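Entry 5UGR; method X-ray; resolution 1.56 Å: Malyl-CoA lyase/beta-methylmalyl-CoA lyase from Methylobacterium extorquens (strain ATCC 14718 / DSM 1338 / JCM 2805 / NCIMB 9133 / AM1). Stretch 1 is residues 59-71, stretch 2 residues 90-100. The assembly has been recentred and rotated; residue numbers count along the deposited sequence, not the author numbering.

Stretch 1 59-71: IIQALNDLDWGNK
Stretch 2, residues 90-100: VDIVEACPRLD

Each stretch carries the last turns of a helix and then a loop. Helix 59-65 and helix 90-95 run in nearly the same direction, their axes 18° apart (signed crossing angle -18°) and 10.0 Å apart at closest approach. In register, Ile 60 CA lies 5.9 Å from Ile 92 CA, Asn 64 CA 6.1 Å from Cys 96 CA, and Leu 63 CA 6.2 Å from Arg 98 CA. The helical phi/psi pattern breaks at Leu 66 (-91/162) and Cys 96 (-131/82).

Between the helices the fit is apolar. Ile 60 (m, t) sets out sideways, but its end bends inward: CG1 meets Ile 92 CG1 at 3.8 Å, CD1 reaches Asp 91 O at 3.8 Å, and CG2 touches Ala 95 CB at 4.0 Å. The small methyl of Ala 95 lets that branch settle close. Cys 96 (m) points toward the first helix and is compact enough for its SG to approach Ile 60 CA to 3.7 Å. One turn on, Leu 63 (m, t) projects CD1 into a pocket made by Ile 92 CG2 at 3.8 Å, Cys 96 CB at 4.0 Å and Leu 99 CD1 at 4.2 Å. Ile 92 (m, t) also extends CD1 to Ile 59 CG2, 4.0 Å away.

At the exposed margin, Asn 64 (m, chi2 -17°) uses its amide: ND2 donates to Ala 95 O at 3.2 Å, satisfying a carbonyl where the second helix gives way to loop.

Beyond the helices, Cys 96 to Leu 99 forms a type I turn, closed by Leu 99 N to Cys 96 O at 3.1 Å. Trp 68 to Lys 71 forms a type II' turn, with Lys 71 N to Trp 68 O at 3.1 Å; Gly 69 takes phi/psi 58/-143, a positive phi that favours glycine. Trp 68 (m, chi2 102°), in the loop, is anchored to the preceding helix by a hydrogen bond from NE1 to Ala 62 O, 3.0 Å.

Arg 98 joins the two turns. Its chain (t, p, t, chi4 82°) passes Leu 63 O, 3.6 Å from CB, and ends among backbone carbonyls: NH2 donates to Gly 69 O and to Lys 71 O, each at 2.9 Å and near the guanidinium plane. A planar group with several donors suits this site, since NH1 remains free to form a 2.8 Å salt bridge with OD2 of Asp 100 (m), while one water accepts from Arg 98 NE and Trp 68 N, each 3.0 Å from its oxygen.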

ATOM      1  N   ILE A  59      19.370 -18.888 -32.171  1.00 19.38           N
ATOM      2  CA  ILE A  59      19.861 -17.702 -31.491  1.00 19.41           C
ATOM      3  C   ILE A  59      21.168 -17.884 -30.706  1.00 20.20           C
ATOM      4  O   ILE A  59      22.043 -17.034 -30.688  1.00 20.64           O
ATOM      5  CB  ILE A  59      18.699 -17.144 -30.569  1.00 18.74           C
ATOM      6  CG1 ILE A  59      17.649 -16.489 -31.478  1.00 18.35           C
ATOM      7  CG2 ILE A  59      19.245 -16.142 -29.546  1.00 18.34           C
ATOM      8  CD1 ILE A  59      16.354 -16.072 -30.787  1.00 19.25           C
ATOM      9  N   ILE A  60      21.320 -19.048 -30.095  1.00 20.92           N
ATOM     10  CA  ILE A  60      22.554 -19.350 -29.423  1.00 21.27           C
ATOM     11  C   ILE A  60      23.720 -19.297 -30.435  1.00 23.99           C
ATOM     12  O   ILE A  60      24.767 -18.687 -30.187  1.00 20.73           O
ATOM     13  CB  ILE A  60      22.471 -20.723 -28.729  1.00 19.77           C
ATOM     14  CG1 ILE A  60      21.571 -20.616 -27.470  1.00 19.98           C
ATOM     15  CG2 ILE A  60      23.864 -21.184 -28.331  1.00 22.39           C
ATOM     16  CD1 ILE A  60      21.224 -21.933 -26.813  1.00 24.46           C
ATOM     17  N   GLN A  61      23.505 -19.925 -31.580  1.00 23.62           N
ATOM     18  CA  GLN A  61      24.545 -19.955 -32.631  1.00 25.04           C
ATOM     19  C   GLN A  61      24.818 -18.520 -33.116  1.00 23.69           C
ATOM     20  O   GLN A  61      25.998 -18.088 -33.220  1.00 24.93           O
ATOM     21  CB  GLN A  61      24.128 -20.911 -33.792  1.00 26.86           C
ATOM     22  CG  GLN A  61      24.946 -20.680 -35.063  1.00 36.82           C
ATOM     23  CD  GLN A  61      24.768 -21.735 -36.123  1.00 65.28           C
ATOM     24  OE1 GLN A  61      25.740 -22.285 -36.571  1.00 63.23           O
ATOM     25  NE2 GLN A  61      23.526 -22.002 -36.549  1.00 93.75           N
ATOM     26  N   ALA A  62      23.724 -17.737 -33.330  1.00 21.12           N
ATOM     27  CA  ALA A  62      23.904 -16.393 -33.860  1.00 21.43           C
ATOM     28  C   ALA A  62      24.644 -15.488 -32.844  1.00 21.39           C
ATOM     29  O   ALA A  62      25.575 -14.744 -33.230  1.00 22.59           O
ATOM     30  CB  ALA A  62      22.555 -15.777 -34.217  1.00 23.85           C
ATOM     31  N   LEU A  63      24.270 -15.555 -31.572  1.00 20.21           N
ATOM     32  CA  LEU A  63      24.942 -14.746 -30.586  1.00 20.69           C
ATOM     33  C   LEU A  63      26.400 -15.105 -30.393  1.00 22.05           C
ATOM     34  O   LEU A  63      27.226 -14.231 -30.131  1.00 23.37           O
ATOM     35  CB  LEU A  63      24.230 -14.810 -29.212  1.00 22.73           C
ATOM     36  CG  LEU A  63      22.914 -14.054 -29.121  1.00 19.25           C
ATOM     37  CD1 LEU A  63      22.191 -14.508 -27.872  1.00 19.32           C
ATOM     38  CD2 LEU A  63      23.186 -12.578 -29.091  1.00 21.45           C
ATOM     39  N   ASN A  64      26.727 -16.388 -30.571  1.00 21.62           N
ATOM     40  CA  ASN A  64      28.096 -16.832 -30.383  1.00 25.31           C
ATOM     41  C   ASN A  64      28.989 -16.683 -31.578  1.00 24.96           C
ATOM     42  O   ASN A  64      30.220 -16.535 -31.412  1.00 28.49           O
ATOM     43  CB  ASN A  64      28.049 -18.270 -29.933  1.00 25.66           C
ATOM     44  CG  ASN A  64      27.657 -18.394 -28.473  1.00 30.20           C
ATOM     45  OD1 ASN A  64      27.715 -17.433 -27.698  1.00 33.00           O
ATOM     46  ND2 ASN A  64      27.281 -19.567 -28.088  1.00 27.49           N
ATOM     47  N   ASP A  65      28.403 -16.740 -32.775  1.00 25.48           N
ATOM     48  CA  ASP A  65      29.212 -16.799 -34.030  1.00 27.99           C
ATOM     49  C   ASP A  65      29.288 -15.502 -34.879  1.00 25.96           C
ATOM     50  O   ASP A  65      30.232 -15.335 -35.659  1.00 33.96           O
ATOM     51  CB  ASP A  65      28.646 -17.892 -34.966  1.00 27.76           C
ATOM     52  CG  ASP A  65      28.772 -19.265 -34.425  1.00 34.03           C
ATOM     53  OD1 ASP A  65      29.449 -19.474 -33.402  1.00 34.86           O
ATOM     54  OD2 ASP A  65      28.165 -20.150 -35.082  1.00 38.58           O
ATOM     55  N   LEU A  66      28.242 -14.662 -34.796  1.00 26.67           N
ATOM     56  CA  LEU A  66      28.155 -13.547 -35.732  1.00 25.30           C
ATOM     57  C   LEU A  66      28.837 -12.347 -35.113  1.00 26.07           C
ATOM     58  O   LEU A  66      29.068 -12.273 -33.898  1.00 29.57           O
ATOM     59  CB  LEU A  66      26.679 -13.210 -36.016  1.00 26.33           C
ATOM     60  CG  LEU A  66      25.925 -14.278 -36.795  1.00 34.59           C
ATOM     61  CD1 LEU A  66      24.477 -13.901 -37.088  1.00 26.41           C
ATOM     62  CD2 LEU A  66      26.642 -14.687 -38.091  1.00 38.32           C
ATOM     63  N   ASP A  67      29.169 -11.393 -35.954  1.00 26.26           N
ATOM     64  CA  ASP A  67      29.813 -10.173 -35.487  1.00 24.64           C
ATOM     65  C   ASP A  67      28.783  -9.070 -35.334  1.00 26.76           C
ATOM     66  O   ASP A  67      28.394  -8.425 -36.316  1.00 25.66           O
ATOM     67  CB  ASP A  67      30.885  -9.775 -36.511  1.00 28.72           C
ATOM     68  CG  ASP A  67      31.648  -8.506 -36.132  1.00 30.58           C
ATOM     69  OD1 ASP A  67      31.381  -7.859 -35.083  1.00 27.93           O
ATOM     70  OD2 ASP A  67      32.579  -8.173 -36.892  1.00 40.21           O
ATOM     71  N   TRP A  68      28.424  -8.791 -34.080  1.00 27.12           N
ATOM     72  CA  TRP A  68      27.395  -7.820 -33.779  1.00 21.86           C
ATOM     73  C   TRP A  68      27.993  -6.439 -33.481  1.00 21.49           C
ATOM     74  O   TRP A  68      27.269  -5.472 -33.085  1.00 25.42           O
ATOM     75  CB  TRP A  68      26.563  -8.295 -32.555  1.00 22.08           C
ATOM     76  CG  TRP A  68      25.850  -9.607 -32.804  1.00 22.89           C
ATOM     77  CD1 TRP A  68      26.245 -10.816 -32.348  1.00 22.11           C
ATOM     78  CD2 TRP A  68      24.691  -9.824 -33.576  1.00 22.05           C
ATOM     79  NE1 TRP A  68      25.412 -11.778 -32.792  1.00 24.72           N
ATOM     80  CE2 TRP A  68      24.436 -11.203 -33.559  1.00 21.23           C
ATOM     81  CE3 TRP A  68      23.844  -8.997 -34.302  1.00 19.25           C
ATOM     82  CZ2 TRP A  68      23.324 -11.770 -34.167  1.00 23.57           C
ATOM     83  CZ3 TRP A  68      22.747  -9.569 -34.931  1.00 22.65           C
ATOM     84  CH2 TRP A  68      22.507 -10.964 -34.871  1.00 21.58           C
ATOM     85  N   GLY A  69      29.294  -6.286 -33.611  1.00 24.45           N
ATOM     86  CA  GLY A  69      29.861  -5.007 -33.247  1.00 26.18           C
ATOM     87  C   GLY A  69      29.587  -4.591 -31.812  1.00 22.31           C
ATOM     88  O   GLY A  69      29.645  -5.439 -30.907  1.00 22.37           O
ATOM     89  N   ASN A  70      29.355  -3.276 -31.607  1.00 24.48           N
ATOM     90  CA  ASN A  70      29.034  -2.758 -30.326  1.00 20.60           C
ATOM     91  C   ASN A  70      27.529  -2.589 -30.133  1.00 20.22           C
ATOM     92  O   ASN A  70      27.112  -1.826 -29.241  1.00 21.44           O
ATOM     93  CB  ASN A  70      29.752  -1.434 -30.091  1.00 26.34           C
ATOM     94  CG  ASN A  70      29.711  -0.968 -28.648  1.00 24.16           C
ATOM     95  OD1 ASN A  70      29.548   0.272 -28.396  1.00 36.94           O
ATOM     96  ND2 ASN A  70      29.828  -1.852 -27.701  1.00 19.31           N
ATOM     97  N   LYS A  71      26.725  -3.281 -30.944  1.00 18.57           N
ATOM     98  CA  LYS A  71      25.247  -3.218 -30.760  1.00 21.00           C
ATOM     99  C   LYS A  71      24.846  -3.722 -29.392  1.00 18.24           C
ATOM    100  O   LYS A  71      25.477  -4.610 -28.829  1.00 20.00           O
ATOM    101  CB  LYS A  71      24.531  -4.006 -31.863  1.00 21.24           C
ATOM    102  CG  LYS A  71      24.693  -3.368 -33.266  1.00 21.37           C
ATOM    103  CD  LYS A  71      24.035  -4.313 -34.225  1.00 29.48           C
ATOM    104  CE  LYS A  71      24.042  -3.843 -35.629  1.00 32.55           C
ATOM    105  NZ  LYS A  71      25.418  -3.791 -36.147  1.00 31.68           N
ATOM    106  N   VAL A  90      17.428 -19.984 -19.442  1.00 14.94           N
ATOM    107  CA  VAL A  90      18.504 -20.906 -19.004  1.00 15.75           C
ATOM    108  C   VAL A  90      19.469 -21.191 -20.168  1.00 16.97           C
ATOM    109  O   VAL A  90      20.672 -20.994 -20.040  1.00 16.63           O
ATOM    110  CB  VAL A  90      17.919 -22.232 -18.447  1.00 16.16           C
ATOM    111  CG1 VAL A  90      19.036 -23.279 -18.274  1.00 19.65           C
ATOM    112  CG2 VAL A  90      17.247 -21.976 -17.102  1.00 15.71           C
ATOM    113  N   ASP A  91      18.937 -21.633 -21.304  1.00 17.05           N
ATOM    114  CA  ASP A  91      19.849 -22.104 -22.372  1.00 17.05           C
ATOM    115  C   ASP A  91      20.686 -20.951 -22.941  1.00 17.54           C
ATOM    116  O   ASP A  91      21.885 -21.083 -23.163  1.00 19.20           O
ATOM    117  CB  ASP A  91      19.107 -22.802 -23.489  1.00 19.31           C
ATOM    118  CG  ASP A  91      18.516 -24.109 -23.089  1.00 20.88           C
ATOM    119  OD1 ASP A  91      18.713 -24.564 -21.950  1.00 23.33           O
ATOM    120  OD2 ASP A  91      17.952 -24.764 -24.005  1.00 23.43           O
ATOM    121  N   ILE A  92      20.055 -19.806 -23.167  1.00 15.26           N
ATOM    122  CA  ILE A  92      20.765 -18.698 -23.803  1.00 16.90           C
ATOM    123  C   ILE A  92      21.679 -18.001 -22.836  1.00 17.87           C
ATOM    124  O   ILE A  92      22.836 -17.688 -23.212  1.00 16.97           O
ATOM    125  CB  ILE A  92      19.822 -17.733 -24.544  1.00 16.53           C
ATOM    126  CG1 ILE A  92      19.030 -18.483 -25.598  1.00 18.10           C
ATOM    127  CG2 ILE A  92      20.570 -16.542 -25.117  1.00 17.39           C
ATOM    128  CD1 ILE A  92      17.793 -17.799 -26.178  1.00 17.61           C
ATOM    129  N   VAL A  93      21.217 -17.728 -21.592  1.00 15.97           N
ATOM    130  CA  VAL A  93      22.100 -17.033 -20.692  1.00 16.35           C
ATOM    131  C   VAL A  93      23.304 -17.938 -20.342  1.00 17.57           C
ATOM    132  O   VAL A  93      24.458 -17.446 -20.261  1.00 18.49           O
ATOM    133  CB  VAL A  93      21.387 -16.470 -19.437  1.00 15.92           C
ATOM    134  CG1 VAL A  93      22.345 -15.783 -18.489  1.00 17.83           C
ATOM    135  CG2 VAL A  93      20.271 -15.502 -19.848  1.00 17.17           C
ATOM    136  N   GLU A  94      23.085 -19.235 -20.205  1.00 16.17           N
ATOM    137  CA  GLU A  94      24.226 -20.131 -19.919  1.00 17.86           C
ATOM    138  C   GLU A  94      25.254 -20.100 -21.031  1.00 20.38           C
ATOM    139  O   GLU A  94      26.447 -20.086 -20.748  1.00 22.36           O
ATOM    140  CB  GLU A  94      23.744 -21.563 -19.660  1.00 17.95           C
ATOM    141  CG  GLU A  94      23.163 -21.795 -18.277  1.00 18.58           C
ATOM    142  CD  GLU A  94      22.780 -23.244 -18.007  1.00 20.99           C
ATOM    143  OE1 GLU A  94      22.882 -24.110 -18.907  1.00 22.21           O
ATOM    144  OE2 GLU A  94      22.409 -23.511 -16.833  1.00 20.52           O
ATOM    145  N   ALA A  95      24.774 -20.091 -22.288  1.00 17.97           N
ATOM    146  CA  ALA A  95      25.646 -20.320 -23.461  1.00 19.09           C
ATOM    147  C   ALA A  95      26.248 -19.088 -24.090  1.00 20.75           C
ATOM    148  O   ALA A  95      27.174 -19.223 -24.887  1.00 21.75           O
ATOM    149  CB  ALA A  95      24.904 -21.119 -24.505  1.00 23.27           C
ATOM    150  N   CYS A  96      25.702 -17.896 -23.773  1.00 18.78           N
ATOM    151  CA  CYS A  96      25.952 -16.737 -24.645  1.00 18.11           C
ATOM    152  C   CYS A  96      26.396 -15.509 -23.872  1.00 19.12           C
ATOM    153  O   CYS A  96      25.586 -14.607 -23.589  1.00 19.42           O
ATOM    154  CB  CYS A  96      24.730 -16.419 -25.490  1.00 19.19           C
ATOM    155  SG  CYS A  96      24.070 -17.754 -26.492  1.00 20.77           S
ATOM    156  N   PRO A  97      27.692 -15.419 -23.527  1.00 21.58           N
ATOM    157  CA  PRO A  97      28.238 -14.206 -22.889  1.00 22.13           C
ATOM    158  C   PRO A  97      27.954 -12.902 -23.684  1.00 18.90           C
ATOM    159  O   PRO A  97      27.918 -11.834 -23.078  1.00 21.09           O
ATOM    160  CB  PRO A  97      29.761 -14.462 -22.856  1.00 28.07           C
ATOM    161  CG  PRO A  97      29.924 -15.907 -23.031  1.00 29.37           C
ATOM    162  CD  PRO A  97      28.713 -16.476 -23.668  1.00 23.94           C
ATOM    163  N   ARG A  98      27.825 -12.971 -25.005  1.00 19.23           N
ATOM    164  CA  ARG A  98      27.577 -11.776 -25.836  1.00 18.33           C
ATOM    165  C   ARG A  98      26.264 -11.081 -25.525  1.00 17.36           C
ATOM    166  O   ARG A  98      26.106  -9.907 -25.777  1.00 19.25           O
ATOM    167  CB  ARG A  98      27.700 -12.097 -27.328  1.00 20.21           C
ATOM    168  CG  ARG A  98      27.493 -10.931 -28.296  1.00 20.65           C
ATOM    169  CD  ARG A  98      28.536  -9.873 -28.071  1.00 21.53           C
ATOM    170  NE  ARG A  98      28.395  -8.683 -28.880  1.00 23.35           N
ATOM    171  CZ  ARG A  98      27.551  -7.683 -28.568  1.00 20.22           C
ATOM    172  NH1 ARG A  98      26.712  -7.805 -27.533  1.00 19.58           N
ATOM    173  NH2 ARG A  98      27.519  -6.586 -29.325  1.00 21.54           N
ATOM    174  N   LEU A  99      25.294 -11.831 -25.011  1.00 16.16           N
ATOM    175  CA  LEU A  99      23.997 -11.234 -24.691  1.00 15.93           C
ATOM    176  C   LEU A  99      24.177 -10.083 -23.711  1.00 13.94           C
ATOM    177  O   LEU A  99      24.817 -10.226 -22.667  1.00 16.98           O
ATOM    178  CB  LEU A  99      23.074 -12.302 -24.122  1.00 15.72           C
ATOM    179  CG  LEU A  99      21.633 -11.862 -23.941  1.00 14.58           C
ATOM    180  CD1 LEU A  99      20.928 -11.538 -25.239  1.00 16.28           C
ATOM    181  CD2 LEU A  99      20.870 -12.897 -23.109  1.00 16.98           C
ATOM    182  N   ASP A 100      23.505  -8.959 -24.041  1.00 14.84           N
ATOM    183  CA  ASP A 100      23.509  -7.797 -23.184  1.00 13.57           C
ATOM    184  C   ASP A 100      22.231  -7.634 -22.319  1.00 14.60           C
ATOM    185  O   ASP A 100      22.317  -7.165 -21.163  1.00 14.86           O
ATOM    186  CB  ASP A 100      23.690  -6.520 -23.996  1.00 14.58           C
ATOM    187  CG  ASP A 100      25.029  -6.479 -24.753  1.00 15.47           C
ATOM    188  OD1 ASP A 100      26.082  -6.682 -24.076  1.00 16.38           O
ATOM    189  OD2 ASP A 100      24.974  -6.236 -25.980  1.00 16.76           O
TER
HETATM  190  O   HOH W   1      29.661  -9.500 -31.439  1.00 36.03           O